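Local coordinates for hexokinase (Schistosoma mansoni, PDB 1BDG), which binds glucose and, as a hexokinase, transfers a phosphate group from ATP to hexoses to give hexose 6-phosphates, the opening step of glycolysis, at residues T67-A72 / V82-L87; L115-A120 / Q179-K184; G151-T156 / V189-V194. One frame throughout, in Å; residues are numbered along the deposited sequence.

From the N terminus, contact 1 closes first: after strand 68-75 the chain turns back and strand 80-87 pairs with it, shutting a short hairpin before the other contacts open. Contacts 2 and 3 then cross: contact 3 opens inside the 58-residue loop of contact 2 and closes its own 32-residue loop after it. Contact 2 brings helix 112-129 against helix 174-183, and contact 3 sets the turn of hairpin 147-157 against strand 189-195. The two also touch directly, through packing of L182 on V189 and a probable hydrogen bond from Q179 NE2 to V189 O. Contacts 1 and 3 reach the same five-stranded sheet of the small subdomain, and contact 2 lies among the helices that cover it.

Contact 1 (T67-A72 / V82-L87); sequences TGNFLA and VLSVTL
The F70 ring lies against the end of L87, with CE1 3.7 Å from L87 CD1 and the two side chains crossing at about a right angle. F70 lies on the same face of the sheet as L87, V85, A72 and L83; chi1 (-49°) sets its CG anti to the carbonyl carbon, beside the backbone N. Further along that face the A72 and L83 CB atoms approach to 4.4 Å. The strands run antiparallel, and G68, F70 and A72 form hydrogen-bonded pairs with L87, V85 and L83. F70 N donates to V85 O at 2.6 Å, and V85 N returns a nearly straight bond to F70 O. At the A72 end the pairing is uneven: L83 N reaches A72 O at 2.8 Å, while A72 N to L83 O is weak at 3.4 Å.

N69 and T86 share the other face. N69 CG is anti to the backbone N (chi1 -179°), and the amide beyond it is turned so that ND2 comes 2.6 Å from V85 O, a weak bond with only 116° at the hydrogen. L71 and S84 continue this face, which helix 112-129 covers through L123 and F126. The turn closing the hairpin contains G76, G77, T78 and N79 of the predicted ATP site, consistent with the phosphate-binding hairpin of the actin-like ATPase fold.

The chemistry divides accordingly: backbone bonds set the register and one face is largely apolar, while on the other a side-chain amide adds a second, weak donor to V85 O, a carbonyl already engaged by the backbone of F70.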
loop_
_atom_site.group_PDB
_atom_site.type_symbol
_atom_site.label_atom_id
_atom_site.label_comp_id
_atom_site.label_asym_id
_atom_site.label_seq_id
_atom_site.Cartn_x
_atom_site.Cartn_y
_atom_site.Cartn_z
ATOM N N THR A 67 26.611 -11.849 0.337
ATOM C CA THR A 67 26.791 -13.141 1.016
ATOM C C THR A 67 26.469 -13.056 2.494
ATOM O O THR A 67 26.679 -12.026 3.124
ATOM C CB THR A 67 28.247 -13.640 0.878
ATOM O OG1 THR A 67 29.166 -12.605 1.284
ATOM C CG2 THR A 67 28.525 -14.035 -0.572
ATOM N N GLY A 68 25.938 -14.138 3.042
ATOM C CA GLY A 68 25.580 -14.160 4.452
ATOM C C GLY A 68 24.215 -14.786 4.707
ATOM O O GLY A 68 23.626 -15.421 3.805
ATOM N N ASN A 69 23.742 -14.645 5.952
ATOM C CA ASN A 69 22.436 -15.156 6.406
ATOM C C ASN A 69 21.835 -14.047 7.288
ATOM O O ASN A 69 22.475 -13.613 8.258
ATOM C CB ASN A 69 22.609 -16.433 7.243
ATOM C CG ASN A 69 21.262 -17.012 7.731
ATOM O OD1 ASN A 69 21.089 -17.336 8.923
ATOM N ND2 ASN A 69 20.314 -17.161 6.805
ATOM N N PHE A 70 20.641 -13.561 6.943
ATOM C CA PHE A 70 20.016 -12.486 7.704
ATOM C C PHE A 70 18.570 -12.782 8.032
ATOM O O PHE A 70 17.960 -13.651 7.428
ATOM C CB PHE A 70 20.060 -11.189 6.898
ATOM C CG PHE A 70 21.413 -10.868 6.341
ATOM C CD1 PHE A 70 21.975 -11.663 5.337
ATOM C CD2 PHE A 70 22.127 -9.772 6.818
ATOM C CE1 PHE A 70 23.231 -11.377 4.816
ATOM C CE2 PHE A 70 23.386 -9.467 6.307
ATOM C CZ PHE A 70 23.945 -10.274 5.297
ATOM N N LEU A 71 18.033 -12.051 9.003
ATOM C CA LEU A 71 16.639 -12.184 9.406
ATOM C C LEU A 71 15.943 -11.015 8.739
ATOM O O LEU A 71 16.601 -10.056 8.335
ATOM C CB LEU A 71 16.485 -12.058 10.927
ATOM C CG LEU A 71 17.131 -13.119 11.828
ATOM C CD1 LEU A 71 16.818 -12.777 13.255
ATOM C CD2 LEU A 71 16.642 -14.512 11.502
ATOM N N ALA A 72 14.626 -11.073 8.625
ATOM C CA ALA A 72 13.885 -9.989 8.000
ATOM C C ALA A 72 12.465 -10.035 8.502
ATOM O O ALA A 72 11.850 -11.102 8.503
ATOM C CB ALA A 72 13.911 -10.143 6.495
ATOM N N VAL A 82 7.730 -13.123 9.265
ATOM C CA VAL A 82 8.999 -13.265 9.948
ATOM C C VAL A 82 9.802 -14.198 9.071
ATOM O O VAL A 82 9.458 -15.361 8.938
ATOM C CB VAL A 82 8.815 -13.877 11.327
ATOM C CG1 VAL A 82 10.167 -14.293 11.886
ATOM C CG2 VAL A 82 8.162 -12.846 12.259
ATOM N N LEU A 83 10.857 -13.677 8.458
ATOM C CA LEU A 83 11.663 -14.461 7.534
ATOM C C LEU A 83 13.105 -14.699 7.964
ATOM O O LEU A 83 13.527 -14.277 9.043
ATOM C CB LEU A 83 11.628 -13.829 6.139
ATOM C CG LEU A 83 10.263 -13.428 5.563
ATOM C CD1 LEU A 83 9.777 -12.172 6.265
ATOM C CD2 LEU A 83 10.356 -13.171 4.068
ATOM N N SER A 84 13.825 -15.439 7.130
ATOM C CA SER A 84 15.219 -15.792 7.366
ATOM C C SER A 84 15.787 -16.002 5.993
ATOM O O SER A 84 15.316 -16.867 5.254
ATOM C CB SER A 84 15.332 -17.095 8.148
ATOM O OG SER A 84 16.693 -17.389 8.380
ATOM N N VAL A 85 16.801 -15.229 5.649
ATOM C CA VAL A 85 17.369 -15.313 4.326
ATOM C C VAL A 85 18.855 -15.639 4.342
ATOM O O VAL A 85 19.595 -15.243 5.258
ATOM C CB VAL A 85 17.141 -13.986 3.540
ATOM C CG1 VAL A 85 17.323 -14.241 2.046
ATOM C CG2 VAL A 85 15.734 -13.394 3.830
ATOM N N THR A 86 19.277 -16.360 3.311
ATOM C CA THR A 86 20.659 -16.765 3.128
ATOM C C THR A 86 21.001 -16.375 1.697
ATOM O O THR A 86 20.326 -16.781 0.740
ATOM C CB THR A 86 20.808 -18.279 3.339
ATOM O OG1 THR A 86 21.107 -18.532 4.718
ATOM C CG2 THR A 86 21.892 -18.878 2.429
ATOM N N LEU A 87 22.022 -15.546 1.549
ATOM C CA LEU A 87 22.426 -15.084 0.236
ATOM C C LEU A 87 23.870 -15.534 0.078
ATOM O O LEU A 87 24.593 -15.677 1.073
ATOM C CB LEU A 87 22.354 -13.561 0.207
ATOM C CG LEU A 87 21.201 -12.951 0.999
ATOM C CD1 LEU A 87 21.601 -11.601 1.493
ATOM C CD2 LEU A 87 19.962 -12.868 0.167
#

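Contact 2 (L115-A120 / Q179-K184); sequences LFKYIA and QTELDK
E181 gives the largest share of the surface buried here, laying its aliphatic part across the backbone of the opposing helix at F116 and K117. Its CB sits 3.3 Å from F116 O, and its CG lies 3.7 Å from F116 CB. The chain bends at chi2 (-64°), which turns CD toward the K117 backbone; OE1 of the carboxylate lies 3.3 Å from K117 CB. The lysine and glutamate side chains cross at about a right angle, but K117 extends away from the interface. Its NZ remains 6.1 Å from E181 OE1, so any attraction between the opposite charges acts at long range, without a salt bridge.

A120, one turn beyond F116, points its methyl directly at the partner helix. CB lies 3.8 Å from E181 O and 3.9 Å from L182 CD2. L182 bridges inward, since it also packs on L123 of helix 112-129 and on V189 of the sheet. The F116 side chain leads away from this pair of segments and packs on V174, L177 and L178 of helix 174-183.

No hydrogen bond joins the two segments, whose axes come within 8.4 Å at an angle of 52°. This is packing of two helices on one side of the small-subdomain sheet, between strands 95-101 and 137-143 and between 137-143 and 189-195 in chain order, characteristic of the ribonuclease H-like fold of hexokinases and other actin-like ATPases.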
loop_
_atom_site.group_PDB
_atom_site.type_symbol
_atom_site.label_atom_id
_atom_site.label_comp_id
_atom_site.label_asym_id
_atom_site.label_seq_id
_atom_site.Cartn_x
_atom_site.Cartn_y
_atom_site.Cartn_z
ATOM N N LEU A 115 3.623 -3.481 21.453
ATOM C CA LEU A 115 3.621 -3.982 20.080
ATOM C C LEU A 115 5.036 -4.486 19.783
ATOM O O LEU A 115 5.235 -5.651 19.431
ATOM C CB LEU A 115 3.211 -2.884 19.090
ATOM C CG LEU A 115 3.123 -3.167 17.578
ATOM C CD1 LEU A 115 1.988 -4.154 17.275
ATOM C CD2 LEU A 115 2.884 -1.868 16.836
ATOM N N PHE A 116 6.034 -3.634 20.003
ATOM C CA PHE A 116 7.415 -4.031 19.757
ATOM C C PHE A 116 7.881 -5.210 20.589
ATOM O O PHE A 116 8.841 -5.911 20.231
ATOM C CB PHE A 116 8.348 -2.841 19.874
ATOM C CG PHE A 116 8.427 -2.051 18.616
ATOM C CD1 PHE A 116 9.277 -2.444 17.598
ATOM C CD2 PHE A 116 7.586 -0.968 18.406
ATOM C CE1 PHE A 116 9.284 -1.787 16.396
ATOM C CE2 PHE A 116 7.592 -0.308 17.194
ATOM C CZ PHE A 116 8.443 -0.723 16.189
ATOM N N LYS A 117 7.197 -5.428 21.709
ATOM C CA LYS A 117 7.494 -6.569 22.564
ATOM C C LYS A 117 6.928 -7.792 21.822
ATOM O O LYS A 117 7.637 -8.785 21.616
ATOM C CB LYS A 117 6.838 -6.412 23.938
ATOM C CG LYS A 117 7.159 -7.545 24.865
ATOM C CD LYS A 117 6.679 -7.273 26.253
ATOM C CE LYS A 117 6.874 -8.504 27.104
ATOM N NZ LYS A 117 6.305 -8.345 28.456
ATOM N N TYR A 118 5.683 -7.685 21.358
ATOM C CA TYR A 118 5.062 -8.781 20.635
ATOM C C TYR A 118 5.980 -9.213 19.476
ATOM O O TYR A 118 6.292 -10.405 19.317
ATOM C CB TYR A 118 3.674 -8.380 20.118
ATOM C CG TYR A 118 2.968 -9.509 19.405
ATOM C CD1 TYR A 118 2.218 -10.456 20.110
ATOM C CD2 TYR A 118 3.133 -9.691 18.034
ATOM C CE1 TYR A 118 1.665 -11.559 19.462
ATOM C CE2 TYR A 118 2.591 -10.774 17.386
ATOM C CZ TYR A 118 1.868 -11.703 18.100
ATOM O OH TYR A 118 1.383 -12.784 17.429
ATOM N N ILE A 119 6.454 -8.236 18.701
ATOM C CA ILE A 119 7.341 -8.517 17.563
ATOM C C ILE A 119 8.472 -9.451 17.992
ATOM O O ILE A 119 8.645 -10.533 17.409
ATOM C CB ILE A 119 7.937 -7.204 16.949
ATOM C CG1 ILE A 119 6.827 -6.358 16.327
ATOM C CG2 ILE A 119 8.989 -7.527 15.916
ATOM C CD1 ILE A 119 6.134 -7.036 15.223
ATOM N N ALA A 120 9.213 -9.052 19.024
ATOM C CA ALA A 120 10.310 -9.878 19.521
ATOM C C ALA A 120 9.794 -11.244 20.037
ATOM O O ALA A 120 10.325 -12.286 19.640
ATOM C CB ALA A 120 11.073 -9.145 20.603
ATOM N N GLN A 179 15.136 -2.911 18.646
ATOM C CA GLN A 179 16.412 -3.322 19.222
ATOM C C GLN A 179 16.359 -3.484 20.765
ATOM O O GLN A 179 17.056 -4.324 21.319
ATOM C CB GLN A 179 17.491 -2.326 18.827
ATOM C CG GLN A 179 18.878 -2.758 19.202
ATOM C CD GLN A 179 19.331 -3.953 18.407
ATOM O OE1 GLN A 179 19.529 -3.866 17.191
ATOM N NE2 GLN A 179 19.512 -5.085 19.089
ATOM N N THR A 180 15.533 -2.690 21.446
ATOM C CA THR A 180 15.401 -2.770 22.896
ATOM C C THR A 180 14.702 -4.072 23.254
ATOM O O THR A 180 15.262 -4.914 23.981
ATOM C CB THR A 180 14.533 -1.643 23.426
ATOM O OG1 THR A 180 15.010 -0.392 22.923
ATOM C CG2 THR A 180 14.518 -1.645 24.940
ATOM N N GLU A 181 13.484 -4.246 22.733
ATOM C CA GLU A 181 12.694 -5.446 22.991
ATOM C C GLU A 181 13.456 -6.718 22.586
ATOM O O GLU A 181 13.403 -7.722 23.298
ATOM C CB GLU A 181 11.349 -5.361 22.284
ATOM C CG GLU A 181 10.562 -4.081 22.601
ATOM C CD GLU A 181 10.120 -3.920 24.080
ATOM O OE1 GLU A 181 9.679 -4.902 24.734
ATOM O OE2 GLU A 181 10.171 -2.776 24.585
ATOM N N LEU A 182 14.204 -6.669 21.486
ATOM C CA LEU A 182 14.980 -7.826 21.060
ATOM C C LEU A 182 15.984 -8.176 22.145
ATOM O O LEU A 182 16.172 -9.349 22.479
ATOM C CB LEU A 182 15.719 -7.536 19.762
ATOM C CG LEU A 182 14.914 -7.236 18.499
ATOM C CD1 LEU A 182 15.880 -6.977 17.363
ATOM C CD2 LEU A 182 13.998 -8.384 18.150
ATOM N N ASP A 183 16.623 -7.154 22.703
ATOM C CA ASP A 183 17.611 -7.340 23.774
ATOM C C ASP A 183 16.928 -7.909 25.045
ATOM O O ASP A 183 17.439 -8.835 25.681
ATOM C CB ASP A 183 18.328 -6.007 24.090
ATOM C CG ASP A 183 19.198 -5.509 22.936
ATOM O OD1 ASP A 183 19.589 -6.318 22.066
ATOM O OD2 ASP A 183 19.480 -4.296 22.893
ATOM N N LYS A 184 15.748 -7.385 25.373
ATOM C CA LYS A 184 14.994 -7.836 26.538
ATOM C C LYS A 184 14.521 -9.283 26.336
ATOM O O LYS A 184 13.775 -9.815 27.154
ATOM C CB LYS A 184 13.792 -6.907 26.795
ATOM C CG LYS A 184 14.157 -5.460 27.166
#

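Contact 3 (G151-T156 / V189-V194); sequences GLTHAT and VKCVAV
V194 N donates to L152 O at 2.9 Å, a nearly straight bond (173° at the hydrogen) that is the one hydrogen bond between the two segments. The donor stands tilted 31° from the carbonyl plane of L152. One residue on, T153 CA approaches V192 O at 3.4 Å in a CA-H...O contact, and the CA atoms of T153 and A193 are 4.6 Å apart. The two backbones thus touch over L152-T153 on one side and V192-V194 on the other.

L152 and T153 have helical backbone angles and belong to the turn of the two-stranded hairpin 147-150/154-157. Strand 189-195 is one of the two outermost strands of the five-stranded sheet. Its backbone pairs with strand 137-143 along one edge, where A193 bonds to L139 and F141, and the hairpin turn meets it through V194 N. The hairpin is an excursion between strand 137-143 and helix 174-183, inside the beta-alpha-beta crossover that brings in strand 189-195. The strand leads directly to the substrate-binding residues N196 and D197, and the V194 side chain lies about 10 Å from the bound glucose.

Among the side chains, the A155 methyl faces the branched end of V194, its CB 3.4 Å from V194 CB. In the valine, chi1 of -172° sets CG1 anti to the backbone N and CG2 beside it, and both methyls lie at a similar distance from A155 CB. Q149 and A175 also pack on this valine. In the turn itself, T153 CG2 lies 3.7 Å from V192 O and 4.1 Å from C191 SG. L152 CD2 stands 4.1 Å from V194 O, and the side chain also meets V58.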
loop_
_atom_site.group_PDB
_atom_site.type_symbol
_atom_site.label_atom_id
_atom_site.label_comp_id
_atom_site.label_asym_id
_atom_site.label_seq_id
_atom_site.Cartn_x
_atom_site.Cartn_y
_atom_site.Cartn_z
ATOM N N GLY A 151 20.033 7.724 7.588
ATOM C CA GLY A 151 20.854 6.572 7.301
ATOM C C GLY A 151 19.885 5.411 7.397
ATOM O O GLY A 151 18.745 5.601 7.842
ATOM N N LEU A 152 20.311 4.223 6.976
ATOM C CA LEU A 152 19.457 3.034 7.027
ATOM C C LEU A 152 19.095 2.518 8.422
ATOM O O LEU A 152 17.979 2.054 8.640
ATOM C CB LEU A 152 20.081 1.895 6.217
ATOM C CG LEU A 152 19.971 1.980 4.696
ATOM C CD1 LEU A 152 20.639 0.763 4.113
ATOM C CD2 LEU A 152 18.506 2.029 4.246
ATOM N N THR A 153 20.013 2.619 9.371
ATOM C CA THR A 153 19.741 2.114 10.708
ATOM C C THR A 153 18.854 2.932 11.632
ATOM O O THR A 153 18.193 2.376 12.496
ATOM C CB THR A 153 21.037 1.811 11.470
ATOM O OG1 THR A 153 21.664 3.043 11.867
ATOM C CG2 THR A 153 21.982 1.009 10.581
ATOM N N HIS A 154 18.863 4.245 11.480
ATOM C CA HIS A 154 18.084 5.139 12.326
ATOM C C HIS A 154 16.867 5.625 11.553
ATOM O O HIS A 154 17.001 6.487 10.678
ATOM C CB HIS A 154 18.961 6.342 12.715
ATOM C CG HIS A 154 18.382 7.202 13.794
ATOM N ND1 HIS A 154 17.158 7.826 13.679
ATOM C CD2 HIS A 154 18.851 7.523 15.020
ATOM C CE1 HIS A 154 16.893 8.489 14.790
ATOM N NE2 HIS A 154 17.906 8.319 15.620
ATOM N N ALA A 155 15.682 5.133 11.902
ATOM C CA ALA A 155 14.459 5.540 11.216
ATOM C C ALA A 155 13.475 6.079 12.232
ATOM O O ALA A 155 13.297 5.476 13.289
ATOM C CB ALA A 155 13.862 4.376 10.493
ATOM N N THR A 156 12.846 7.213 11.928
ATOM C CA THR A 156 11.888 7.819 12.846
ATOM C C THR A 156 10.465 7.819 12.260
ATOM O O THR A 156 10.255 8.239 11.127
ATOM C CB THR A 156 12.334 9.265 13.249
ATOM O OG1 THR A 156 13.620 9.214 13.894
ATOM C CG2 THR A 156 11.349 9.896 14.224
ATOM N N VAL A 189 20.591 -9.913 18.003
ATOM C CA VAL A 189 20.309 -9.228 16.732
ATOM C C VAL A 189 21.176 -7.991 16.586
ATOM O O VAL A 189 20.803 -6.893 17.038
ATOM C CB VAL A 189 18.813 -8.841 16.588
ATOM C CG1 VAL A 189 18.606 -7.989 15.300
ATOM C CG2 VAL A 189 17.935 -10.130 16.546
ATOM N N LYS A 190 22.321 -8.181 15.934
ATOM C CA LYS A 190 23.334 -7.144 15.725
ATOM C C LYS A 190 22.905 -5.799 15.137
ATOM O O LYS A 190 23.139 -4.756 15.730
ATOM C CB LYS A 190 24.512 -7.727 14.906
ATOM N N CYS A 191 22.378 -5.829 13.925
ATOM C CA CYS A 191 21.966 -4.615 13.226
ATOM C C CYS A 191 20.484 -4.676 12.868
ATOM O O CYS A 191 19.805 -5.693 13.089
ATOM C CB CYS A 191 22.804 -4.450 11.945
ATOM S SG CYS A 191 22.420 -3.027 10.814
ATOM N N VAL A 192 19.967 -3.557 12.386
ATOM C CA VAL A 192 18.583 -3.442 11.978
ATOM C C VAL A 192 18.603 -2.317 10.965
ATOM O O VAL A 192 19.128 -1.230 11.236
ATOM C CB VAL A 192 17.646 -3.068 13.149
ATOM C CG1 VAL A 192 16.273 -2.715 12.632
ATOM C CG2 VAL A 192 17.521 -4.233 14.111
ATOM N N ALA A 193 18.195 -2.642 9.750
ATOM C CA ALA A 193 18.131 -1.681 8.681
ATOM C C ALA A 193 16.637 -1.473 8.566
ATOM O O ALA A 193 15.874 -2.438 8.583
ATOM C CB ALA A 193 18.680 -2.288 7.400
ATOM N N VAL A 194 16.208 -0.220 8.568
ATOM C CA VAL A 194 14.800 0.060 8.446
ATOM C C VAL A 194 14.583 0.414 7.002
ATOM O O VAL A 194 15.175 1.353 6.477
ATOM C CB VAL A 194 14.337 1.215 9.336
ATOM C CG1 VAL A 194 12.822 1.311 9.293
ATOM C CG2 VAL A 194 14.808 0.980 10.749
#